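Local coordinates for glutathione S-transferase omega-like 2 (Saccharomyces cerevisiae, PDB 5LKB), which acts as a glutathione-dependent thiol transferase, dehydroascorbate reductase and dimethylarsinic acid reductase, and reacts with glutathionyl-(hydro)quinones, at residues A[53-58]-A[176-181]; A[69-74]-A[78-83]; A[124-127]-A[131-134]; A[180-185]-A[196-201]. All coordinates share one frame; numbering follows the deposited sequence.

Contacts 1 and 2 are buried, contact 3 is partly buried, and contact 4 lies at the surface. Contacts 1 and 4 both use helix 174-182 and touch where T55 meets L199: the first is van der Waals packing between parallel helices, the second an asparagine held by hydrogen bonds to a loop. Contacts 2 and 3, their centres about 8 Å apart, are joined through the backbone of T131, which pairs with V69 and L82. Contact 2, which includes the glutathione-binding W79, combines an arginine-histidine cluster, ordered waters and aromatic packing; contact 3, farther from that site, has van der Waals contacts alone between its two segments. Centres of contacts 1 and 2 lie about 22 Å apart.

Contact 1: residues A[53-58]-A[176-181]; sequences LITRAL and EIIRIL
T55 of helix 47-58 points at I178 and L181 of helix 174-182, joining two helices of the thioredoxin-like domain of this glutathione transferase. The short segments run almost exactly parallel, 3° apart, with axes 9.4 Å from each other. Across the interface there are van der Waals contacts and no hydrogen bond. The methyl T55 CG2, anti to its own backbone nitrogen, reaches L181 CB at 3.7 Å, while T55 OG1 lies 3.5 Å from the branch methyl I178 CG2; the side chains of T55 and I178 cross at about a right angle. Polar groups are satisfied within the chain instead. T55 OG1 hydrogen-bonds to R51 O one turn back in its helix, which fixes the rotation of the threonine and keeps the methyl turned to L181. R56 sends its guanidinium away from the partner helix, to the carbonyls of I65 and D100. From the C-terminal domain, helix 285-304 reaches both partners, I288 touching T55 and E285 touching I178. A glycine in place of T55 has neither methyl nor hydroxyl, and would probably open a gap against L181 CB and I178 CG2. Next to the threonine, L181 CD1 rests 3.9 Å from R56 N.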
loop_
_atom_site.group_PDB
_atom_site.type_symbol
_atom_site.label_atom_id
_atom_site.label_comp_id
_atom_site.label_asym_id
_atom_site.label_seq_id
_atom_site.Cartn_x
_atom_site.Cartn_y
_atom_site.Cartn_z
ATOM N N LEU A 53 21.080 -0.936 -17.997
ATOM C CA LEU A 53 21.941 -1.883 -17.310
ATOM C C LEU A 53 21.658 -3.303 -17.776
ATOM O O LEU A 53 22.594 -4.072 -18.029
ATOM C CB LEU A 53 21.744 -1.797 -15.822
ATOM C CG LEU A 53 22.200 -0.555 -15.136
ATOM C CD1 LEU A 53 21.882 -0.655 -13.618
ATOM C CD2 LEU A 53 23.686 -0.273 -15.306
ATOM N N ILE A 54 20.388 -3.672 -17.904
ATOM C CA ILE A 54 20.020 -5.004 -18.345
ATOM C C ILE A 54 20.583 -5.244 -19.755
ATOM O O ILE A 54 21.169 -6.292 -20.058
ATOM C CB ILE A 54 18.494 -5.217 -18.312
ATOM C CG1 ILE A 54 18.010 -5.170 -16.845
ATOM C CG2 ILE A 54 18.113 -6.537 -18.935
ATOM C CD1 ILE A 54 16.555 -4.847 -16.709
ATOM N N THR A 55 20.385 -4.268 -20.629
ATOM C CA THR A 55 20.796 -4.409 -22.020
ATOM C C THR A 55 22.315 -4.447 -22.131
ATOM O O THR A 55 22.858 -5.272 -22.881
ATOM C CB THR A 55 20.195 -3.266 -22.835
ATOM O OG1 THR A 55 18.754 -3.267 -22.746
ATOM C CG2 THR A 55 20.502 -3.443 -24.325
ATOM N N ARG A 56 23.011 -3.605 -21.377
ATOM C CA ARG A 56 24.463 -3.657 -21.305
ATOM C C ARG A 56 24.965 -5.049 -20.936
ATOM O O ARG A 56 25.949 -5.560 -21.505
ATOM C CB ARG A 56 25.005 -2.552 -20.388
ATOM C CG ARG A 56 26.495 -2.647 -20.047
ATOM C CD ARG A 56 26.870 -1.439 -19.291
ATOM N NE ARG A 56 28.176 -1.492 -18.629
ATOM C CZ ARG A 56 28.434 -1.833 -17.372
ATOM N NH1 ARG A 56 27.464 -2.208 -16.512
ATOM N NH2 ARG A 56 29.674 -1.732 -16.915
ATOM N N ALA A 57 24.347 -5.680 -19.951
ATOM C CA ALA A 57 24.771 -7.027 -19.583
ATOM C C ALA A 57 24.465 -8.044 -20.676
ATOM O O ALA A 57 25.339 -8.864 -21.022
ATOM C CB ALA A 57 24.097 -7.448 -18.280
ATOM N N LEU A 58 23.250 -8.045 -21.206
ATOM C CA LEU A 58 22.795 -9.063 -22.148
ATOM C C LEU A 58 23.629 -8.995 -23.422
ATOM O O LEU A 58 23.887 -10.014 -24.074
ATOM C CB LEU A 58 21.313 -8.864 -22.492
ATOM C CG LEU A 58 20.294 -9.284 -21.404
ATOM C CD1 LEU A 58 18.881 -8.891 -21.829
ATOM C CD2 LEU A 58 20.294 -10.744 -21.139
ATOM N N GLU A 176 16.401 4.900 -26.572
ATOM C CA GLU A 176 17.361 4.970 -27.689
ATOM C C GLU A 176 18.684 4.380 -27.239
ATOM O O GLU A 176 19.358 3.701 -28.016
ATOM C CB GLU A 176 17.528 6.410 -28.143
ATOM C CG GLU A 176 16.287 6.878 -28.927
ATOM C CD GLU A 176 16.244 8.377 -29.198
ATOM O OE1 GLU A 176 17.103 9.146 -28.730
ATOM O OE2 GLU A 176 15.298 8.831 -29.879
ATOM N N ILE A 177 19.091 4.643 -25.991
ATOM C CA ILE A 177 20.331 4.006 -25.507
ATOM C C ILE A 177 20.262 2.493 -25.677
ATOM O O ILE A 177 21.232 1.858 -26.096
ATOM C CB ILE A 177 20.637 4.422 -24.052
ATOM C CG1 ILE A 177 20.957 5.912 -23.949
ATOM C CG2 ILE A 177 21.759 3.564 -23.427
ATOM C CD1 ILE A 177 20.885 6.463 -22.490
ATOM N N ILE A 178 19.124 1.863 -25.365
ATOM C CA ILE A 178 19.067 0.412 -25.509
ATOM C C ILE A 178 19.108 -0.042 -26.978
ATOM O O ILE A 178 19.525 -1.171 -27.263
ATOM C CB ILE A 178 17.867 -0.155 -24.695
ATOM C CG1 ILE A 178 16.530 0.328 -25.275
ATOM C CG2 ILE A 178 18.083 0.128 -23.229
ATOM C CD1 ILE A 178 15.306 -0.154 -24.414
ATOM N N ARG A 179 18.684 0.821 -27.903
ATOM C CA ARG A 179 18.843 0.520 -29.319
ATOM C C ARG A 179 20.306 0.648 -29.703
ATOM O O ARG A 179 20.842 -0.200 -30.434
ATOM C CB ARG A 179 17.958 1.470 -30.131
ATOM C CG ARG A 179 16.459 1.162 -30.097
ATOM C CD ARG A 179 16.101 -0.209 -30.666
ATOM N NE ARG A 179 14.717 -0.620 -30.355
ATOM C CZ ARG A 179 13.646 -0.333 -31.066
ATOM N NH1 ARG A 179 13.766 0.383 -32.206
ATOM N NH2 ARG A 179 12.450 -0.769 -30.684
ATOM N N ILE A 180 20.988 1.666 -29.181
ATOM C CA ILE A 180 22.432 1.777 -29.462
ATOM C C ILE A 180 23.165 0.531 -28.985
ATOM O O ILE A 180 23.973 -0.071 -29.720
ATOM C CB ILE A 180 22.998 3.062 -28.853
ATOM C CG1 ILE A 180 22.359 4.306 -29.461
ATOM C CG2 ILE A 180 24.546 3.150 -29.014
ATOM C CD1 ILE A 180 22.743 5.634 -28.750
ATOM N N LEU A 181 22.910 0.113 -27.732
ATOM C CA LEU A 181 23.611 -1.041 -27.191
ATOM C C LEU A 181 23.303 -2.266 -27.979
ATOM O O LEU A 181 24.159 -3.117 -28.112
ATOM C CB LEU A 181 23.163 -1.234 -25.729
ATOM C CG LEU A 181 23.566 -0.095 -24.793
ATOM C CD1 LEU A 181 22.955 -0.298 -23.435
ATOM C CD2 LEU A 181 25.070 0.129 -24.613
#

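Contact 2: residues A[69-74]-A[78-83]; sequences VVHWHL and GWRFLD
R80 is tied to H71 and H73 by two nearly straight hydrogen bonds. H71 N donates to R80 O at 2.8 Å, and R80 NH2 donates to H73 ND1 at 3.0 Å, in the guanidinium plane but 18° out of the imidazole plane. With CG between backbone N and carbonyl carbon (chi1 74°), R80 turns its extended chain back to both histidines. R80 NH1 sits over the centre of the H71 ring, 3.6 Å above it, and bonds to N121 O. A water joins R80 N to the carbonyls of H71 and H73. Around these bonds, packing takes over in this loop that follows strand 66-69 in the thioredoxin-like domain. V70 divides its methyls: CG1 lies over the face of F81 in a CH-pi contact, and CG2 meets W79 CE3 at 3.5 Å. L74 CD1 covers a face of W79, 3.9 Å from the centroid of its five-membered ring. W79 binds glutathione, stacks with H345, and has its side chain about 5 Å from that of the nucleophile C46. Chemically, H71 ND1 accepts from H73 N in the ring plane while its NE2 bonds to S123 O, consistent with a neutral imidazole that can lie against the arginine without charge repulsion.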
loop_
_atom_site.group_PDB
_atom_site.type_symbol
_atom_site.label_atom_id
_atom_site.label_comp_id
_atom_site.label_asym_id
_atom_site.label_seq_id
_atom_site.Cartn_x
_atom_site.Cartn_y
_atom_site.Cartn_z
ATOM N N VAL A 69 27.326 4.948 -10.631
ATOM C CA VAL A 69 25.973 4.913 -10.035
ATOM C C VAL A 69 25.795 6.091 -9.076
ATOM O O VAL A 69 26.561 6.249 -8.115
ATOM C CB VAL A 69 25.724 3.585 -9.314
ATOM C CG1 VAL A 69 24.271 3.586 -8.830
ATOM C CG2 VAL A 69 25.985 2.433 -10.200
ATOM N N VAL A 70 24.771 6.915 -9.321
ATOM C CA VAL A 70 24.423 7.985 -8.415
ATOM C C VAL A 70 23.768 7.443 -7.143
ATOM O O VAL A 70 23.278 6.312 -7.112
ATOM C CB VAL A 70 23.496 9.016 -9.086
ATOM C CG1 VAL A 70 24.264 9.734 -10.239
ATOM C CG2 VAL A 70 22.197 8.435 -9.570
ATOM N N HIS A 71 23.737 8.298 -6.129
ATOM C CA HIS A 71 23.058 8.024 -4.864
ATOM C C HIS A 71 21.581 7.844 -5.133
ATOM O O HIS A 71 21.005 8.458 -6.033
ATOM C CB HIS A 71 23.280 9.183 -3.911
ATOM C CG HIS A 71 23.110 8.856 -2.468
ATOM N ND1 HIS A 71 21.878 8.684 -1.891
ATOM C CD2 HIS A 71 24.019 8.721 -1.473
ATOM C CE1 HIS A 71 22.038 8.459 -0.596
ATOM N NE2 HIS A 71 23.334 8.486 -0.315
ATOM N N TRP A 72 20.953 6.972 -4.325
ATOM C CA TRP A 72 19.508 6.770 -4.420
ATOM C C TRP A 72 18.693 7.961 -3.939
ATOM O O TRP A 72 17.538 8.096 -4.354
ATOM C CB TRP A 72 19.083 5.482 -3.682
ATOM C CG TRP A 72 19.669 5.382 -2.278
ATOM C CD1 TRP A 72 20.774 4.666 -1.934
ATOM C CD2 TRP A 72 19.233 6.053 -1.091
ATOM N NE1 TRP A 72 21.060 4.847 -0.593
ATOM C CE2 TRP A 72 20.131 5.687 -0.059
ATOM C CE3 TRP A 72 18.184 6.940 -0.790
ATOM C CZ2 TRP A 72 19.986 6.141 1.242
ATOM C CZ3 TRP A 72 18.053 7.382 0.530
ATOM C CH2 TRP A 72 18.956 6.988 1.509
ATOM N N HIS A 73 19.261 8.853 -3.135
ATOM C CA HIS A 73 18.528 9.996 -2.629
ATOM C C HIS A 73 18.545 11.151 -3.645
ATOM O O HIS A 73 19.619 11.686 -3.985
ATOM C CB HIS A 73 19.023 10.479 -1.270
ATOM C CG HIS A 73 18.202 11.592 -0.717
ATOM N ND1 HIS A 73 18.723 12.834 -0.405
ATOM C CD2 HIS A 73 16.880 11.659 -0.426
ATOM C CE1 HIS A 73 17.758 13.601 0.074
ATOM N NE2 HIS A 73 16.624 12.917 0.051
ATOM N N LEU A 74 17.360 11.593 -4.078
ATOM C CA LEU A 74 17.244 12.664 -5.060
ATOM C C LEU A 74 16.725 13.930 -4.382
ATOM O O LEU A 74 15.542 14.037 -4.044
ATOM C CB LEU A 74 16.373 12.208 -6.221
ATOM C CG LEU A 74 16.092 13.244 -7.314
ATOM C CD1 LEU A 74 17.362 13.718 -8.037
ATOM C CD2 LEU A 74 15.214 12.627 -8.349
ATOM N N GLY A 78 19.397 17.594 -7.582
ATOM C CA GLY A 78 19.495 16.529 -8.557
ATOM C C GLY A 78 20.366 15.364 -8.129
ATOM O O GLY A 78 21.021 15.371 -7.096
ATOM N N TRP A 79 20.459 14.369 -9.008
ATOM C CA TRP A 79 21.225 13.175 -8.659
ATOM C C TRP A 79 22.662 13.554 -8.348
ATOM O O TRP A 79 23.240 14.464 -8.976
ATOM C CB TRP A 79 21.223 12.175 -9.800
ATOM C CG TRP A 79 19.896 11.652 -10.284
ATOM C CD1 TRP A 79 19.218 12.014 -11.402
ATOM C CD2 TRP A 79 19.069 10.651 -9.637
ATOM N NE1 TRP A 79 18.077 11.289 -11.547
ATOM C CE2 TRP A 79 17.979 10.415 -10.487
ATOM C CE3 TRP A 79 19.201 9.885 -8.470
ATOM C CZ2 TRP A 79 16.991 9.493 -10.200
ATOM C CZ3 TRP A 79 18.238 8.913 -8.198
ATOM C CH2 TRP A 79 17.139 8.731 -9.049
ATOM N N ARG A 80 23.271 12.797 -7.444
ATOM C CA ARG A 80 24.569 13.104 -6.874
ATOM C C ARG A 80 25.426 11.857 -6.744
ATOM O O ARG A 80 24.957 10.709 -6.757
ATOM C CB ARG A 80 24.467 13.893 -5.557
ATOM C CG ARG A 80 24.027 13.084 -4.367
ATOM C CD ARG A 80 23.839 13.974 -3.148
ATOM N NE ARG A 80 23.612 13.111 -1.958
ATOM C CZ ARG A 80 22.448 12.928 -1.326
ATOM N NH1 ARG A 80 22.423 12.094 -0.289
ATOM N NH2 ARG A 80 21.331 13.569 -1.672
ATOM N N PHE A 81 26.740 12.086 -6.662
ATOM C CA PHE A 81 27.726 11.052 -6.452
ATOM C C PHE A 81 28.377 11.191 -5.071
ATOM O O PHE A 81 28.328 12.263 -4.450
ATOM C CB PHE A 81 28.841 11.201 -7.504
ATOM C CG PHE A 81 28.368 11.057 -8.914
ATOM C CD1 PHE A 81 28.301 9.799 -9.467
ATOM C CD2 PHE A 81 28.041 12.166 -9.691
ATOM C CE1 PHE A 81 27.893 9.642 -10.793
ATOM C CE2 PHE A 81 27.609 12.016 -11.011
ATOM C CZ PHE A 81 27.561 10.752 -11.574
ATOM N N LEU A 82 29.005 10.101 -4.613
ATOM C CA LEU A 82 29.845 10.138 -3.420
ATOM C C LEU A 82 31.293 10.399 -3.813
ATOM O O LEU A 82 31.741 9.972 -4.868
ATOM C CB LEU A 82 29.801 8.805 -2.677
ATOM C CG LEU A 82 28.586 8.606 -1.761
ATOM C CD1 LEU A 82 28.695 7.218 -1.044
ATOM C CD2 LEU A 82 28.430 9.706 -0.746
ATOM N N ASP A 83 32.015 11.097 -2.945
ATOM C CA ASP A 83 33.442 11.393 -3.151
ATOM C C ASP A 83 34.346 10.170 -3.031
ATOM O O ASP A 83 34.067 9.218 -2.287
ATOM C CB ASP A 83 33.888 12.452 -2.142
ATOM C CG ASP A 83 33.386 13.831 -2.493
ATOM O OD1 ASP A 83 33.410 14.161 -3.696
ATOM O OD2 ASP A 83 32.969 14.590 -1.583
HETATM O O HOH W 1 21.446 11.114 -6.031
HETATM O O HOH W 2 20.420 14.197 -4.511
#

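Contact 3: residues A[124-127]-A[131-134]; sequences QRFM and TNEP
M127 and T131 stand 5.3 Å apart at their CA atoms, where the loop between helix 95-98 and helix 141-148 bends; M127 takes a positive phi, and no hydrogen bond joins the two segments. The side chains meet in two patches. M127, its chain bent at both chi2 and chi3, curls round so that CE lies 3.8 Å from T131 CG2, with SD alongside the same methyl at 3.9 Å. The F126 ring reaches across to the backbone of 131-134: F126 CE1 comes within 3.6 Å of N132 N, and F126 CZ within 3.8 Å of N132 OD1. F126 has CG anti to the backbone nitrogen (chi1 -166°), which carries the ring across to N132, whose CB meets it at the edge; the ring and amide planes are 66° apart. T131 OG1 donates to N132 O at 2.9 Å, the donor tilted 25° from the carbonyl plane, and accepts from V69 N. A valine in place of T131 would probably leave V69 N without its acceptor and free the N132 carbonyl from the hydroxyl that holds it. The backbone of T131 also hydrogen-bonds to V69 and L82, fastening the loop beside strand 66-69, an outermost strand of the sheet within this chain, while M127 packs on H97 and P134 on W98 of helix 95-98.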
loop_
_atom_site.group_PDB
_atom_site.type_symbol
_atom_site.label_atom_id
_atom_site.label_comp_id
_atom_site.label_asym_id
_atom_site.label_seq_id
_atom_site.Cartn_x
_atom_site.Cartn_y
_atom_site.Cartn_z
ATOM N N GLN A 124 26.532 7.763 3.430
ATOM C CA GLN A 124 27.737 7.888 2.605
ATOM C C GLN A 124 28.538 6.595 2.567
ATOM O O GLN A 124 29.771 6.594 2.684
ATOM C CB GLN A 124 28.583 9.071 3.091
ATOM C CG GLN A 124 27.916 10.423 2.829
ATOM C CD GLN A 124 28.774 11.625 3.195
ATOM O OE1 GLN A 124 30.004 11.574 3.160
ATOM N NE2 GLN A 124 28.114 12.733 3.516
ATOM N N ARG A 125 27.858 5.458 2.365
ATOM C CA ARG A 125 28.509 4.156 2.351
ATOM C C ARG A 125 29.086 3.889 0.965
ATOM O O ARG A 125 28.358 3.601 0.023
ATOM C CB ARG A 125 27.507 3.084 2.748
ATOM C CG ARG A 125 27.025 3.236 4.213
ATOM C CD ARG A 125 25.962 2.218 4.495
ATOM N NE ARG A 125 24.807 2.430 3.639
ATOM C CZ ARG A 125 23.782 1.577 3.540
ATOM N NH1 ARG A 125 23.749 0.442 4.247
ATOM N NH2 ARG A 125 22.784 1.881 2.745
ATOM N N PHE A 126 30.397 4.054 0.801
ATOM C CA PHE A 126 30.954 3.965 -0.532
ATOM C C PHE A 126 30.774 2.566 -1.113
ATOM O O PHE A 126 31.019 1.554 -0.455
ATOM C CB PHE A 126 32.424 4.379 -0.520
ATOM C CG PHE A 126 32.991 4.627 -1.895
ATOM C CD1 PHE A 126 32.561 5.714 -2.640
ATOM C CD2 PHE A 126 33.912 3.764 -2.431
ATOM C CE1 PHE A 126 33.107 5.956 -3.951
ATOM C CE2 PHE A 126 34.439 3.989 -3.705
ATOM C CZ PHE A 126 34.025 5.086 -4.456
ATOM N N MET A 127 30.370 2.515 -2.392
ATOM C CA MET A 127 30.044 1.288 -3.115
ATOM C C MET A 127 28.781 0.602 -2.612
ATOM O O MET A 127 28.516 -0.527 -2.998
ATOM C CB MET A 127 31.227 0.321 -3.202
ATOM C CG MET A 127 32.467 0.963 -3.848
ATOM S SD MET A 127 32.213 1.805 -5.455
ATOM C CE MET A 127 31.507 0.452 -6.275
ATOM N N THR A 131 28.441 5.254 -6.159
ATOM C CA THR A 131 29.857 5.356 -6.482
ATOM C C THR A 131 30.223 6.821 -6.631
ATOM O O THR A 131 29.406 7.727 -6.531
ATOM C CB THR A 131 30.205 4.592 -7.777
ATOM O OG1 THR A 131 29.735 5.336 -8.921
ATOM C CG2 THR A 131 29.551 3.257 -7.862
ATOM N N ASN A 132 31.505 7.026 -6.933
ATOM C CA ASN A 132 31.989 8.326 -7.329
ATOM C C ASN A 132 31.742 8.516 -8.819
ATOM O O ASN A 132 31.393 7.585 -9.553
ATOM C CB ASN A 132 33.473 8.451 -6.981
ATOM C CG ASN A 132 34.350 7.464 -7.739
ATOM O OD1 ASN A 132 33.966 6.326 -8.022
ATOM N ND2 ASN A 132 35.585 7.881 -8.037
ATOM N N GLU A 133 31.946 9.762 -9.267
ATOM C CA GLU A 133 32.054 10.081 -10.682
ATOM C C GLU A 133 33.560 10.021 -10.979
ATOM O O GLU A 133 34.292 10.926 -10.552
ATOM C CB GLU A 133 31.451 11.473 -10.940
ATOM C CG GLU A 133 31.260 11.837 -12.420
ATOM C CD GLU A 133 32.613 11.918 -13.124
ATOM O OE1 GLU A 133 33.317 12.918 -12.828
ATOM O OE2 GLU A 133 32.953 10.986 -13.881
ATOM N N PRO A 134 34.054 8.963 -11.623
ATOM C CA PRO A 134 35.506 8.688 -11.615
ATOM C C PRO A 134 36.335 9.450 -12.640
ATOM O O PRO A 134 37.560 9.403 -12.516
ATOM C CB PRO A 134 35.571 7.182 -11.899
ATOM C CG PRO A 134 34.381 6.957 -12.827
ATOM C CD PRO A 134 33.311 7.935 -12.390
#

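Contact 4: residues A[180-185]-A[196-201]; sequences ILNSSA and KTDLVP
An Asx turn at D198 receives the side chain of N182, the last residue of helix 174-182, where the thioredoxin-like domain gives way to the segment leading to helix 205-220 of the C-terminal domain. N182 carries the contact with both ends of its amide. Its OD1 accepts from L199 N at 2.9 Å; the bond is straight at the hydrogen, but the donor lies 38° out of the carbonyl plane. Its ND2 donates within the amide plane to D198 OD1 at 3.0 Å, on the anti side of that oxygen. V200 N, completing the Asx turn, approaches D198 OD1 at 3.0 Å from the opposite face of the carboxylate, which leaves this oxygen gripped by two donors. With CG anti to the backbone nitrogen (chi1 -176°), N182 projects straight at the loop, and its paired bonds fix which way the amide is turned. At the helix end, S183 OG accepts from A185 N in an ST turn and separately donates to I180 O. Beyond N182, L199 packs on T55 and L58 of helix 47-58 and on I288 of helix 285-304. Packing against the amide is slight, with L199 CB 3.5 Å from N182 OD1 and V200 CG2 3.9 Å from N182 ND2.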
loop_
_atom_site.group_PDB
_atom_site.type_symbol
_atom_site.label_atom_id
_atom_site.label_comp_id
_atom_site.label_asym_id
_atom_site.label_seq_id
_atom_site.Cartn_x
_atom_site.Cartn_y
_atom_site.Cartn_z
ATOM N N ILE A 180 20.988 1.666 -29.181
ATOM C CA ILE A 180 22.432 1.777 -29.462
ATOM C C ILE A 180 23.165 0.531 -28.985
ATOM O O ILE A 180 23.973 -0.071 -29.720
ATOM C CB ILE A 180 22.998 3.062 -28.853
ATOM C CG1 ILE A 180 22.359 4.306 -29.461
ATOM C CG2 ILE A 180 24.546 3.150 -29.014
ATOM C CD1 ILE A 180 22.743 5.634 -28.750
ATOM N N LEU A 181 22.910 0.113 -27.732
ATOM C CA LEU A 181 23.611 -1.041 -27.191
ATOM C C LEU A 181 23.303 -2.266 -27.979
ATOM O O LEU A 181 24.159 -3.117 -28.112
ATOM C CB LEU A 181 23.163 -1.234 -25.729
ATOM C CG LEU A 181 23.566 -0.095 -24.793
ATOM C CD1 LEU A 181 22.955 -0.298 -23.435
ATOM C CD2 LEU A 181 25.070 0.129 -24.613
ATOM N N ASN A 182 22.069 -2.429 -28.461
ATOM C CA ASN A 182 21.704 -3.626 -29.180
ATOM C C ASN A 182 22.226 -3.633 -30.633
ATOM O O ASN A 182 22.286 -4.712 -31.222
ATOM C CB ASN A 182 20.191 -3.851 -29.174
ATOM C CG ASN A 182 19.803 -5.142 -29.843
ATOM O OD1 ASN A 182 20.098 -6.241 -29.318
ATOM N ND2 ASN A 182 19.107 -5.045 -30.975
ATOM N N SER A 183 22.558 -2.465 -31.168
ATOM C CA SER A 183 22.942 -2.307 -32.581
ATOM C C SER A 183 24.258 -2.983 -32.850
ATOM O O SER A 183 24.894 -3.527 -31.972
ATOM C CB SER A 183 23.112 -0.851 -32.943
ATOM O OG SER A 183 24.268 -0.292 -32.333
ATOM N N SER A 184 24.679 -2.918 -34.100
ATOM C CA SER A 184 25.967 -3.508 -34.414
ATOM C C SER A 184 27.142 -2.654 -33.954
ATOM O O SER A 184 28.295 -3.104 -34.099
ATOM C CB SER A 184 26.124 -3.770 -35.945
ATOM O OG SER A 184 26.091 -2.548 -36.632
ATOM N N ALA A 185 26.907 -1.460 -33.432
ATOM C CA ALA A 185 27.972 -0.496 -33.156
ATOM C C ALA A 185 29.173 -1.069 -32.421
ATOM O O ALA A 185 30.320 -0.777 -32.778
ATOM C CB ALA A 185 27.439 0.716 -32.393
ATOM N N LYS A 196 25.670 -12.077 -31.514
ATOM C CA LYS A 196 24.495 -12.656 -32.162
ATOM C C LYS A 196 23.202 -12.357 -31.403
ATOM O O LYS A 196 22.121 -12.387 -32.004
ATOM C CB LYS A 196 24.641 -14.176 -32.284
ATOM N N THR A 197 23.270 -12.110 -30.097
ATOM C CA THR A 197 22.060 -11.768 -29.370
ATOM C C THR A 197 21.433 -10.542 -30.027
ATOM O O THR A 197 22.127 -9.567 -30.327
ATOM C CB THR A 197 22.412 -11.474 -27.910
ATOM O OG1 THR A 197 22.857 -12.672 -27.255
ATOM C CG2 THR A 197 21.239 -11.006 -27.177
ATOM N N ASP A 198 20.125 -10.620 -30.290
ATOM C CA ASP A 198 19.374 -9.522 -30.881
ATOM C C ASP A 198 18.064 -9.318 -30.129
ATOM O O ASP A 198 17.137 -10.131 -30.236
ATOM C CB ASP A 198 19.098 -9.803 -32.373
ATOM C CG ASP A 198 18.597 -8.582 -33.109
ATOM O OD1 ASP A 198 18.232 -7.525 -32.498
ATOM O OD2 ASP A 198 18.546 -8.636 -34.380
ATOM N N LEU A 199 17.978 -8.199 -29.445
ATOM C CA LEU A 199 16.807 -7.867 -28.622
ATOM C C LEU A 199 15.682 -7.233 -29.427
ATOM O O LEU A 199 14.574 -7.054 -28.925
ATOM C CB LEU A 199 17.279 -6.994 -27.458
ATOM C CG LEU A 199 18.204 -7.712 -26.475
ATOM C CD1 LEU A 199 18.877 -6.740 -25.566
ATOM C CD2 LEU A 199 17.470 -8.726 -25.672
ATOM N N VAL A 200 15.913 -6.928 -30.694
ATOM C CA VAL A 200 14.911 -6.305 -31.564
ATOM C C VAL A 200 14.994 -7.005 -32.931
ATOM O O VAL A 200 15.327 -6.373 -33.955
ATOM C CB VAL A 200 15.148 -4.801 -31.675
ATOM C CG1 VAL A 200 13.951 -4.176 -32.338
ATOM C CG2 VAL A 200 15.358 -4.174 -30.263
ATOM N N PRO A 201 14.708 -8.300 -32.989
ATOM C CA PRO A 201 14.757 -9.013 -34.285
ATOM C C PRO A 201 13.764 -8.460 -35.300
ATOM O O PRO A 201 12.626 -8.104 -34.993
ATOM C CB PRO A 201 14.409 -10.463 -33.919
ATOM C CG PRO A 201 13.790 -10.412 -32.563
ATOM C CD PRO A 201 14.320 -9.185 -31.881
HETATM O O HOH W 3 21.668 -7.356 -32.571
#